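PDB 3LHO: putative hydrolase from Shewanella frigidimarina, which probably acts as an iron(II)-dependent dioxygenase of the 2-oxoadipate dioxygenase/decarboxylase family, forming 2-hydroxyglutarate. Local coordinates for residues I130-W136 with V156-R162. Numbering follows the deposited sequence.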
ATOM      1  N   ILE A 130      -5.713   3.220 -10.435  1.00 16.36           N
ATOM      2  CA  ILE A 130      -4.938   2.875  -9.237  1.00 17.61           C
ATOM      3  C   ILE A 130      -4.425   1.406  -9.259  1.00 15.85           C
ATOM      4  O   ILE A 130      -3.639   1.018  -8.430  1.00 16.93           O
ATOM      5  CB  ILE A 130      -5.703   3.198  -7.928  1.00 19.89           C
ATOM      6  CG1 ILE A 130      -6.890   2.276  -7.752  1.00 19.80           C
ATOM      7  CG2 ILE A 130      -6.109   4.749  -7.821  1.00 18.35           C
ATOM      8  CD1 ILE A 130      -7.517   2.379  -6.335  1.00 31.41           C
ATOM      9  N   TYR A 131      -4.901   0.602 -10.213  1.00 14.63           N
ATOM     10  CA  TYR A 131      -4.342  -0.739 -10.450  1.00 18.77           C
ATOM     11  C   TYR A 131      -3.912  -0.952 -11.909  1.00 19.31           C
ATOM     12  O   TYR A 131      -3.957  -2.079 -12.419  1.00 19.82           O
ATOM     13  CB  TYR A 131      -5.300  -1.847  -9.976  1.00 18.28           C
ATOM     14  CG  TYR A 131      -6.719  -1.765 -10.547  1.00 18.49           C
ATOM     15  CD1 TYR A 131      -7.690  -0.957  -9.927  1.00 15.30           C
ATOM     16  CD2 TYR A 131      -7.070  -2.462 -11.725  1.00 20.99           C
ATOM     17  CE1 TYR A 131      -8.948  -0.841 -10.435  1.00 21.40           C
ATOM     18  CE2 TYR A 131      -8.376  -2.351 -12.261  1.00 17.93           C
ATOM     19  CZ  TYR A 131      -9.307  -1.538 -11.574  1.00 16.42           C
ATOM     20  OH  TYR A 131     -10.574  -1.391 -12.036  1.00 19.44           O
ATOM     21  N   SER A 132      -3.482   0.135 -12.560  1.00 20.16           N
ATOM     22  CA  SER A 132      -3.163   0.136 -14.017  1.00 18.11           C
ATOM     23  C   SER A 132      -1.709  -0.351 -14.259  1.00 18.87           C
ATOM     24  O   SER A 132      -1.306  -0.631 -15.376  1.00 20.00           O
ATOM     25  CB  SER A 132      -3.328   1.575 -14.614  1.00 13.99           C
ATOM     26  OG  SER A 132      -2.505   2.549 -13.904  1.00 18.10           O
ATOM     27  N   GLY A 133      -0.885  -0.373 -13.224  1.00 17.94           N
ATOM     28  CA  GLY A 133       0.521  -0.834 -13.371  1.00 17.72           C
ATOM     29  C   GLY A 133       1.467   0.200 -13.954  1.00 20.91           C
ATOM     30  O   GLY A 133       1.354   1.431 -13.701  1.00 19.33           O
ATOM     31  N   ARG A 134       2.431  -0.315 -14.703  1.00 18.74           N
ATOM     32  CA  ARG A 134       3.468   0.500 -15.267  1.00 22.45           C
ATOM     33  C   ARG A 134       3.016   1.136 -16.547  1.00 20.55           C
ATOM     34  O   ARG A 134       2.536   0.451 -17.415  1.00 26.34           O
ATOM     35  CB  ARG A 134       4.715  -0.349 -15.583  1.00 27.20           C
ATOM     36  CG  ARG A 134       5.845  -0.076 -14.630  1.00 25.44           C
ATOM     37  CD  ARG A 134       7.174  -0.531 -15.171  1.00 23.35           C
ATOM     38  NE  ARG A 134       7.155  -1.913 -15.662  1.00 24.53           N
ATOM     39  CZ  ARG A 134       7.557  -2.292 -16.868  1.00 35.65           C
ATOM     40  NH1 ARG A 134       8.020  -1.401 -17.751  1.00 32.12           N
ATOM     41  NH2 ARG A 134       7.486  -3.580 -17.200  1.00 30.60           N
ATOM     42  N   HIS A 135       3.277   2.417 -16.700  1.00 20.80           N
ATOM     43  CA  HIS A 135       2.939   3.128 -17.931  1.00 20.98           C
ATOM     44  C   HIS A 135       4.194   3.508 -18.754  1.00 23.20           C
ATOM     45  O   HIS A 135       4.078   4.181 -19.787  1.00 25.50           O
ATOM     46  CB  HIS A 135       2.174   4.398 -17.595  1.00 20.21           C
ATOM     47  CG  HIS A 135       0.821   4.165 -16.985  1.00 22.98           C
ATOM     48  ND1 HIS A 135      -0.359   4.450 -17.647  1.00 25.19           N
ATOM     49  CD2 HIS A 135       0.464   3.724 -15.752  1.00 22.53           C
ATOM     50  CE1 HIS A 135      -1.384   4.174 -16.851  1.00 24.76           C
ATOM     51  NE2 HIS A 135      -0.911   3.727 -15.698  1.00 25.29           N
ATOM     52  N   TRP A 136       5.374   3.089 -18.285  1.00 19.41           N
ATOM     53  CA  TRP A 136       6.654   3.558 -18.809  1.00 15.36           C
ATOM     54  C   TRP A 136       7.582   2.377 -19.055  1.00 17.54           C
ATOM     55  O   TRP A 136       7.470   1.358 -18.400  1.00 19.69           O
ATOM     56  CB  TRP A 136       7.323   4.552 -17.824  1.00 17.27           C
ATOM     57  CG  TRP A 136       7.258   4.064 -16.441  1.00 18.24           C
ATOM     58  CD1 TRP A 136       8.118   3.177 -15.848  1.00 19.12           C
ATOM     59  CD2 TRP A 136       6.267   4.385 -15.464  1.00 18.63           C
ATOM     60  NE1 TRP A 136       7.717   2.916 -14.565  1.00 16.59           N
ATOM     61  CE2 TRP A 136       6.583   3.640 -14.296  1.00 16.91           C
ATOM     62  CE3 TRP A 136       5.135   5.220 -15.456  1.00 14.88           C
ATOM     63  CZ2 TRP A 136       5.824   3.718 -13.135  1.00 17.66           C
ATOM     64  CZ3 TRP A 136       4.372   5.285 -14.319  1.00 12.67           C
ATOM     65  CH2 TRP A 136       4.731   4.543 -13.154  1.00 18.15           C
ATOM     66  N   VAL A 156       8.004   2.055  -7.027  1.00 18.23           N
ATOM     67  CA  VAL A 156       7.022   2.667  -7.925  1.00 16.75           C
ATOM     68  C   VAL A 156       7.507   2.574  -9.369  1.00 16.72           C
ATOM     69  O   VAL A 156       6.729   2.214 -10.255  1.00 15.80           O
ATOM     70  CB  VAL A 156       6.704   4.127  -7.574  1.00 15.64           C
ATOM     71  CG1 VAL A 156       5.761   4.674  -8.633  1.00 13.60           C
ATOM     72  CG2 VAL A 156       6.065   4.237  -6.219  1.00 13.08           C
ATOM     73  N   ALA A 157       8.811   2.807  -9.601  1.00 15.13           N
ATOM     74  CA  ALA A 157       9.365   2.677 -10.958  1.00 15.00           C
ATOM     75  C   ALA A 157       9.191   1.254 -11.509  1.00 16.45           C
ATOM     76  O   ALA A 157       8.841   1.067 -12.716  1.00 15.43           O
ATOM     77  CB  ALA A 157      10.855   3.114 -10.983  1.00 12.98           C
ATOM     78  N   ALA A 158       9.393   0.243 -10.657  1.00 15.66           N
ATOM     79  CA  ALA A 158       9.309  -1.178 -11.107  1.00 17.77           C
ATOM     80  C   ALA A 158       7.885  -1.683 -11.318  1.00 18.07           C
ATOM     81  O   ALA A 158       7.628  -2.471 -12.248  1.00 17.32           O
ATOM     82  CB  ALA A 158      10.076  -2.136 -10.151  1.00 16.79           C
ATOM     83  N   LEU A 159       6.962  -1.284 -10.456  1.00 21.22           N
ATOM     84  CA  LEU A 159       5.609  -1.920 -10.450  1.00 19.14           C
ATOM     85  C   LEU A 159       4.448  -0.991 -10.840  1.00 16.19           C
ATOM     86  O   LEU A 159       3.366  -1.457 -11.231  1.00 19.73           O
ATOM     87  CB  LEU A 159       5.370  -2.561  -9.075  1.00 20.83           C
ATOM     88  CG  LEU A 159       6.228  -3.833  -8.863  1.00 23.24           C
ATOM     89  CD1 LEU A 159       6.243  -4.209  -7.423  1.00 25.56           C
ATOM     90  CD2 LEU A 159       5.738  -5.008  -9.716  1.00 24.96           C
ATOM     91  N   GLY A 160       4.699   0.305 -10.783  1.00 16.67           N
ATOM     92  CA  GLY A 160       3.725   1.306 -11.168  1.00 16.48           C
ATOM     93  C   GLY A 160       2.570   1.473 -10.186  1.00 16.65           C
ATOM     94  O   GLY A 160       2.754   1.464  -8.954  1.00 16.53           O
ATOM     95  N   TYR A 161       1.390   1.698 -10.747  1.00 15.83           N
ATOM     96  CA  TYR A 161       0.202   2.051  -9.986  1.00 14.19           C
ATOM     97  C   TYR A 161      -0.596   0.809  -9.673  1.00 16.42           C
ATOM     98  O   TYR A 161      -1.362   0.320 -10.501  1.00 14.12           O
ATOM     99  CB  TYR A 161      -0.623   3.143 -10.710  1.00 17.39           C
ATOM    100  CG  TYR A 161       0.129   4.439 -10.630  1.00 17.10           C
ATOM    101  CD1 TYR A 161       0.245   5.095  -9.433  1.00 16.62           C
ATOM    102  CD2 TYR A 161       0.865   4.925 -11.713  1.00 16.52           C
ATOM    103  CE1 TYR A 161       0.962   6.228  -9.321  1.00 17.95           C
ATOM    104  CE2 TYR A 161       1.660   6.076 -11.575  1.00 18.35           C
ATOM    105  CZ  TYR A 161       1.673   6.714 -10.404  1.00 17.20           C
ATOM    106  OH  TYR A 161       2.470   7.832 -10.268  1.00 14.87           O
ATOM    107  N   ARG A 162      -0.369   0.278  -8.487  1.00 13.27           N
ATOM    108  CA  ARG A 162      -0.982  -0.964  -7.996  1.00 15.10           C
ATOM    109  C   ARG A 162      -0.954  -0.873  -6.470  1.00 15.76           C
ATOM    110  O   ARG A 162      -0.186  -0.076  -5.908  1.00 16.05           O
ATOM    111  CB  ARG A 162      -0.226  -2.233  -8.456  1.00 15.54           C
ATOM    112  CG  ARG A 162       0.138  -2.292  -9.895  1.00 18.14           C
ATOM    113  CD  ARG A 162       0.966  -3.501 -10.253  1.00 21.06           C
ATOM    114  NE  ARG A 162       0.185  -4.737 -10.253  1.00 18.59           N
ATOM    115  CZ  ARG A 162       0.605  -5.912 -10.726  1.00 24.22           C
ATOM    116  NH1 ARG A 162       1.799  -6.050 -11.283  1.00 21.74           N
ATOM    117  NH2 ARG A 162      -0.183  -6.980 -10.620  1.00 20.89           N
TER
HETATM  118  O   HOH W   1       6.156  -4.075 -13.580  1.00 26.61           O
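Trp136, in its p rotamer (chi1 45°), places its indole against the last turn of helix 151-159, where Trp136 NE1 donates a nearly straight 2.8 Å hydrogen bond to Ala157 O. The far edge of the indole meets Tyr161 (Trp136 CH2 to Tyr161 CE2, 3.8 Å), whose OH is hydrogen-bonded to Thr46 OG1. Arg134, with chi1 between wells at -108°, curls so that NH1 donates a 2.9 Å hydrogen bond to Trp136 O, while a water links Arg134 NE to Ala158 O. The loop between helices 106-116 and 140-149 thus packs on the C-terminal end of helix 151-159 and the residues after it. The backbones form a single antiparallel hydrogen-bonded pair, Gly133 N to Tyr161 O (2.9 Å) and Tyr161 N to Gly133 O (3.0 Å), with Ser132 and Gly133 together opposite Tyr161 as a classic beta bulge. A CB on Gly160, at positive phi, would collide with Gly133 O. Ser132 OG accepts a 2.7 Å hydrogen bond from His135 NE2. Arg162, kinked at chi3 (73°, p), forms a salt bridge with Asp16.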